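Local coordinates for protein phage terminase large subunit (Thermus phage P7426, PDB 7KS4) that probably drives viral DNA into empty capsids with ATP and cuts the genome, represented here by its N-terminal ATPase domain, at residues A[59-73]-A[145-159]. Numbering follows the deposited sequence.
Sequences ELFARPGSQGWIIAP and GATLDFVILDEAAMI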
loop_
_atom_site.group_PDB
_atom_site.type_symbol
_atom_site.label_atom_id
_atom_site.label_comp_id
_atom_site.label_asym_id
_atom_site.label_seq_id
_atom_site.Cartn_x
_atom_site.Cartn_y
_atom_site.Cartn_z
ATOM N N GLU A 59 -3.958 10.040 4.703
ATOM C CA GLU A 59 -2.784 10.770 5.170
ATOM C C GLU A 59 -2.743 12.183 4.605
ATOM O O GLU A 59 -2.454 13.141 5.334
ATOM C CB GLU A 59 -1.507 10.019 4.791
ATOM C CG GLU A 59 -1.282 8.742 5.572
ATOM C CD GLU A 59 -0.872 8.984 7.013
ATOM O OE1 GLU A 59 -0.219 10.006 7.292
ATOM O OE2 GLU A 59 -1.209 8.140 7.865
ATOM N N LEU A 60 -3.032 12.340 3.309
ATOM C CA LEU A 60 -2.859 13.644 2.673
ATOM C C LEU A 60 -3.804 14.685 3.257
ATOM O O LEU A 60 -3.438 15.861 3.350
ATOM C CB LEU A 60 -3.057 13.524 1.159
ATOM C CG LEU A 60 -2.041 12.613 0.451
ATOM C CD1 LEU A 60 -2.421 12.424 -1.012
ATOM C CD2 LEU A 60 -0.618 13.159 0.570
ATOM N N PHE A 61 -5.007 14.276 3.668
ATOM C CA PHE A 61 -5.992 15.199 4.230
ATOM C C PHE A 61 -5.943 15.267 5.748
ATOM O O PHE A 61 -6.143 16.347 6.320
ATOM C CB PHE A 61 -7.403 14.789 3.803
ATOM C CG PHE A 61 -7.714 15.121 2.386
ATOM C CD1 PHE A 61 -8.072 16.410 2.034
ATOM C CD2 PHE A 61 -7.642 14.155 1.399
ATOM C CE1 PHE A 61 -8.359 16.733 0.719
ATOM C CE2 PHE A 61 -7.930 14.474 0.081
ATOM C CZ PHE A 61 -8.283 15.769 -0.255
ATOM N N ALA A 62 -5.731 14.129 6.415
ATOM C CA ALA A 62 -5.768 14.089 7.871
ATOM C C ALA A 62 -4.457 14.523 8.499
ATOM O O ALA A 62 -4.435 14.856 9.690
ATOM C CB ALA A 62 -6.113 12.679 8.362
ATOM N N ARG A 63 -3.373 14.529 7.728
ATOM C CA ARG A 63 -2.045 14.902 8.206
ATOM C C ARG A 63 -1.486 15.949 7.253
ATOM O O ARG A 63 -0.650 15.639 6.397
ATOM C CB ARG A 63 -1.139 13.676 8.298
ATOM C CG ARG A 63 -1.424 12.805 9.500
ATOM C CD ARG A 63 -0.855 13.451 10.748
ATOM N NE ARG A 63 -0.993 12.613 11.935
ATOM C CZ ARG A 63 -0.417 12.882 13.104
ATOM N NH1 ARG A 63 0.338 13.966 13.244
ATOM N NH2 ARG A 63 -0.593 12.066 14.135
ATOM N N PRO A 64 -1.942 17.198 7.359
ATOM C CA PRO A 64 -1.457 18.242 6.445
ATOM C C PRO A 64 0.059 18.354 6.490
ATOM O O PRO A 64 0.665 18.398 7.562
ATOM C CB PRO A 64 -2.134 19.519 6.967
ATOM C CG PRO A 64 -3.342 19.036 7.695
ATOM C CD PRO A 64 -2.938 17.713 8.308
ATOM N N GLY A 65 0.666 18.420 5.310
ATOM C CA GLY A 65 2.105 18.426 5.198
ATOM C C GLY A 65 2.726 17.051 5.130
ATOM O O GLY A 65 3.951 16.948 4.982
ATOM N N SER A 66 1.924 15.994 5.225
ATOM C CA SER A 66 2.462 14.646 5.147
ATOM C C SER A 66 3.028 14.395 3.759
ATOM O O SER A 66 2.532 14.915 2.755
ATOM C CB SER A 66 1.385 13.613 5.469
ATOM O OG SER A 66 0.308 13.691 4.546
ATOM N N GLN A 67 4.089 13.593 3.709
ATOM C CA GLN A 67 4.734 13.240 2.452
ATOM C C GLN A 67 4.828 11.727 2.360
ATOM O O GLN A 67 5.222 11.064 3.328
ATOM C CB GLN A 67 6.124 13.877 2.334
ATOM C CG GLN A 67 6.083 15.405 2.255
ATOM C CD GLN A 67 7.452 16.026 2.056
ATOM O OE1 GLN A 67 7.613 16.952 1.262
ATOM N NE2 GLN A 67 8.444 15.526 2.781
ATOM N N GLY A 68 4.470 11.188 1.199
ATOM C CA GLY A 68 4.498 9.754 0.999
ATOM C C GLY A 68 4.773 9.408 -0.446
ATOM O O GLY A 68 4.611 10.227 -1.355
ATOM N N TRP A 69 5.204 8.170 -0.643
ATOM C CA TRP A 69 5.458 7.610 -1.958
ATOM C C TRP A 69 4.699 6.301 -2.093
ATOM O O TRP A 69 4.487 5.592 -1.106
ATOM C CB TRP A 69 6.951 7.297 -2.190
ATOM C CG TRP A 69 7.870 8.467 -2.332
ATOM C CD1 TRP A 69 7.544 9.791 -2.308
ATOM C CD2 TRP A 69 9.289 8.405 -2.519
ATOM N NE1 TRP A 69 8.678 10.560 -2.471
ATOM C CE2 TRP A 69 9.760 9.730 -2.603
ATOM C CE3 TRP A 69 10.206 7.354 -2.622
ATOM C CZ2 TRP A 69 11.111 10.031 -2.789
ATOM C CZ3 TRP A 69 11.544 7.654 -2.808
ATOM C CH2 TRP A 69 11.984 8.981 -2.888
ATOM N N ILE A 70 4.306 5.981 -3.320
ATOM C CA ILE A 70 4.014 4.609 -3.712
ATOM C C ILE A 70 5.101 4.181 -4.685
ATOM O O ILE A 70 5.369 4.874 -5.675
ATOM C CB ILE A 70 2.609 4.451 -4.328
ATOM C CG1 ILE A 70 2.365 2.975 -4.715
ATOM C CG2 ILE A 70 2.410 5.393 -5.506
ATOM C CD1 ILE A 70 2.771 2.578 -6.145
ATOM N N ILE A 71 5.747 3.059 -4.385
ATOM C CA ILE A 71 6.837 2.532 -5.195
ATOM C C ILE A 71 6.407 1.174 -5.723
ATOM O O ILE A 71 5.940 0.324 -4.955
ATOM C CB ILE A 71 8.143 2.409 -4.389
ATOM C CG1 ILE A 71 8.361 3.668 -3.547
ATOM C CG2 ILE A 71 9.323 2.148 -5.347
ATOM C CD1 ILE A 71 9.567 3.604 -2.643
ATOM N N ALA A 72 6.562 0.974 -7.022
ATOM C CA ALA A 72 6.300 -0.298 -7.676
ATOM C C ALA A 72 7.523 -0.707 -8.468
ATOM O O ALA A 72 8.491 0.055 -8.575
ATOM C CB ALA A 72 5.073 -0.195 -8.599
ATOM N N PRO A 73 7.534 -1.920 -9.027
ATOM C CA PRO A 73 8.679 -2.317 -9.864
ATOM C C PRO A 73 8.840 -1.465 -11.110
ATOM O O PRO A 73 9.975 -1.255 -11.561
ATOM C CB PRO A 73 8.370 -3.778 -10.216
ATOM C CG PRO A 73 7.458 -4.248 -9.127
ATOM C CD PRO A 73 6.616 -3.047 -8.785
ATOM N N GLY A 145 16.189 11.843 -2.003
ATOM C CA GLY A 145 15.321 12.293 -0.930
ATOM C C GLY A 145 14.741 11.040 -0.306
ATOM O O GLY A 145 15.257 9.956 -0.579
ATOM N N ALA A 146 13.704 11.136 0.525
ATOM C CA ALA A 146 13.121 12.379 1.011
ATOM C C ALA A 146 12.426 12.027 2.324
ATOM O O ALA A 146 12.119 10.861 2.556
ATOM C CB ALA A 146 12.137 12.965 0.009
ATOM N N THR A 147 12.172 13.011 3.182
ATOM C CA THR A 147 11.604 12.739 4.502
ATOM C C THR A 147 10.156 12.300 4.342
ATOM O O THR A 147 9.256 13.132 4.196
ATOM C CB THR A 147 11.695 13.966 5.403
ATOM O OG1 THR A 147 11.275 15.129 4.680
ATOM C CG2 THR A 147 13.116 14.150 5.916
ATOM N N LEU A 148 9.933 10.990 4.407
ATOM C CA LEU A 148 8.623 10.392 4.190
ATOM C C LEU A 148 7.923 10.104 5.509
ATOM O O LEU A 148 8.524 9.576 6.447
ATOM C CB LEU A 148 8.746 9.087 3.400
ATOM C CG LEU A 148 9.189 9.205 1.945
ATOM C CD1 LEU A 148 9.264 7.833 1.327
ATOM C CD2 LEU A 148 8.250 10.092 1.141
ATOM N N ASP A 149 6.641 10.440 5.563
ATOM C CA ASP A 149 5.792 9.997 6.652
ATOM C C ASP A 149 5.159 8.642 6.378
ATOM O O ASP A 149 4.755 7.956 7.325
ATOM C CB ASP A 149 4.705 11.034 6.909
ATOM C CG ASP A 149 5.282 12.389 7.188
ATOM O OD1 ASP A 149 5.831 12.556 8.295
ATOM O OD2 ASP A 149 5.235 13.262 6.292
ATOM N N PHE A 150 5.053 8.246 5.114
ATOM C CA PHE A 150 4.486 6.945 4.797
ATOM C C PHE A 150 4.969 6.519 3.422
ATOM O O PHE A 150 5.329 7.346 2.582
ATOM C CB PHE A 150 2.951 6.962 4.856
ATOM C CG PHE A 150 2.296 7.828 3.805
ATOM C CD1 PHE A 150 1.754 7.257 2.656
ATOM C CD2 PHE A 150 2.194 9.201 3.974
ATOM C CE1 PHE A 150 1.134 8.039 1.686
ATOM C CE2 PHE A 150 1.561 9.996 3.003
ATOM C CZ PHE A 150 1.035 9.408 1.860
ATOM N N VAL A 151 4.960 5.208 3.198
ATOM C CA VAL A 151 5.350 4.661 1.906
ATOM C C VAL A 151 4.534 3.409 1.654
ATOM O O VAL A 151 4.229 2.652 2.581
ATOM C CB VAL A 151 6.863 4.360 1.836
ATOM C CG1 VAL A 151 7.251 3.297 2.857
ATOM C CG2 VAL A 151 7.249 3.926 0.439
ATOM N N ILE A 152 4.162 3.211 0.393
ATOM C CA ILE A 152 3.508 1.994 -0.065
ATOM C C ILE A 152 4.430 1.325 -1.068
ATOM O O ILE A 152 4.868 1.963 -2.033
ATOM C CB ILE A 152 2.139 2.294 -0.702
ATOM C CG1 ILE A 152 1.224 2.971 0.318
ATOM C CG2 ILE A 152 1.513 1.006 -1.246
ATOM C CD1 ILE A 152 0.168 3.878 -0.312
ATOM N N LEU A 153 4.731 0.047 -0.836
ATOM C CA LEU A 153 5.472 -0.770 -1.789
ATOM C C LEU A 153 4.475 -1.724 -2.425
ATOM O O LEU A 153 3.917 -2.589 -1.743
ATOM C CB LEU A 153 6.614 -1.543 -1.127
ATOM C CG LEU A 153 7.920 -0.780 -0.911
ATOM C CD1 LEU A 153 7.757 0.284 0.146
ATOM C CD2 LEU A 153 9.044 -1.742 -0.539
ATOM N N ASP A 154 4.249 -1.554 -3.722
ATOM C CA ASP A 154 3.335 -2.399 -4.477
ATOM C C ASP A 154 4.139 -3.457 -5.220
ATOM O O ASP A 154 5.225 -3.175 -5.731
ATOM C CB ASP A 154 2.515 -1.564 -5.458
ATOM C CG ASP A 154 1.361 -2.338 -6.068
ATOM O OD1 ASP A 154 0.886 -3.310 -5.445
ATOM O OD2 ASP A 154 0.925 -1.962 -7.168
ATOM N N GLU A 155 3.607 -4.675 -5.268
ATOM C CA GLU A 155 4.354 -5.845 -5.746
ATOM C C GLU A 155 5.776 -5.839 -5.190
ATOM O O GLU A 155 6.777 -5.974 -5.906
ATOM C CB GLU A 155 4.339 -5.924 -7.270
ATOM C CG GLU A 155 3.103 -6.659 -7.806
ATOM C CD GLU A 155 2.973 -8.075 -7.235
ATOM O OE1 GLU A 155 3.825 -8.937 -7.546
ATOM O OE2 GLU A 155 2.036 -8.314 -6.447
ATOM N N ALA A 156 5.840 -5.706 -3.866
ATOM C CA ALA A 156 7.110 -5.567 -3.166
ATOM C C ALA A 156 8.036 -6.756 -3.384
ATOM O O ALA A 156 9.260 -6.588 -3.405
ATOM C CB ALA A 156 6.847 -5.386 -1.674
ATOM N N ALA A 157 7.489 -7.968 -3.515
ATOM C CA ALA A 157 8.353 -9.135 -3.665
ATOM C C ALA A 157 9.156 -9.086 -4.956
ATOM O O ALA A 157 10.146 -9.815 -5.090
ATOM C CB ALA A 157 7.528 -10.422 -3.607
ATOM N N MET A 158 8.754 -8.242 -5.904
ATOM C CA MET A 158 9.494 -8.031 -7.137
ATOM C C MET A 158 10.421 -6.823 -7.072
ATOM O O MET A 158 11.118 -6.543 -8.052
ATOM C CB MET A 158 8.514 -7.876 -8.306
ATOM C CG MET A 158 7.832 -9.175 -8.698
ATOM S SD MET A 158 9.000 -10.373 -9.386
ATOM C CE MET A 158 9.293 -9.681 -11.012
ATOM N N ILE A 159 10.459 -6.114 -5.953
ATOM C CA ILE A 159 11.342 -4.966 -5.772
ATOM C C ILE A 159 12.619 -5.453 -5.086
ATOM O O ILE A 159 12.522 -6.145 -4.067
ATOM C CB ILE A 159 10.664 -3.861 -4.941
ATOM C CG1 ILE A 159 9.461 -3.288 -5.705
ATOM C CG2 ILE A 159 11.652 -2.747 -4.600
ATOM C CD1 ILE A 159 8.624 -2.310 -4.906
#
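The ring of Phe-150 lies sandwiched between Glu-59 and the bare backbone of Gly-68. Its CG stands between the backbone N and carbonyl carbon (chi1 66°), tipping the ring into the hollow at Gly-68, whose CA sits 3.6 Å from the ring centroid; CB of Glu-59 covers the opposite face, 4.0 Å from the centroid, and Leu-60 CD2 meets the edge. Glu-59 OE2 accepts a hydrogen bond from Trp-178 NE1. Across the sheet, Leu-148 pushes its methyls against one face of the Trp-69 indole, CD2 3.7 Å from the five-membered ring's centroid, while Ile-71 CD1 rests on Val-151 CG2. Asp-149 OD2, through its anti lone pair, takes the N-H of Gln-67 at 2.8 Å, and Arg-175 adds a salt bridge. After two weak bonds the pairing tightens from Ile-152 N to Trp-69 O onward, ending with Asp-154 N to Ile-71 O (2.8 Å). Beyond, Pro-73 CG rests in a hollow formed by Glu-155 CB, Met-158 CB and Ile-159 CG1. Strands 67-72 and 150-153 pair in parallel at the centre of an ASCE P-loop ATPase sheet, delivering the predicted Walker B residues Asp-154, held by Gln-77 close to the bound magnesium, and Glu-155, bonded to Thr-184 N, to the nucleotide site.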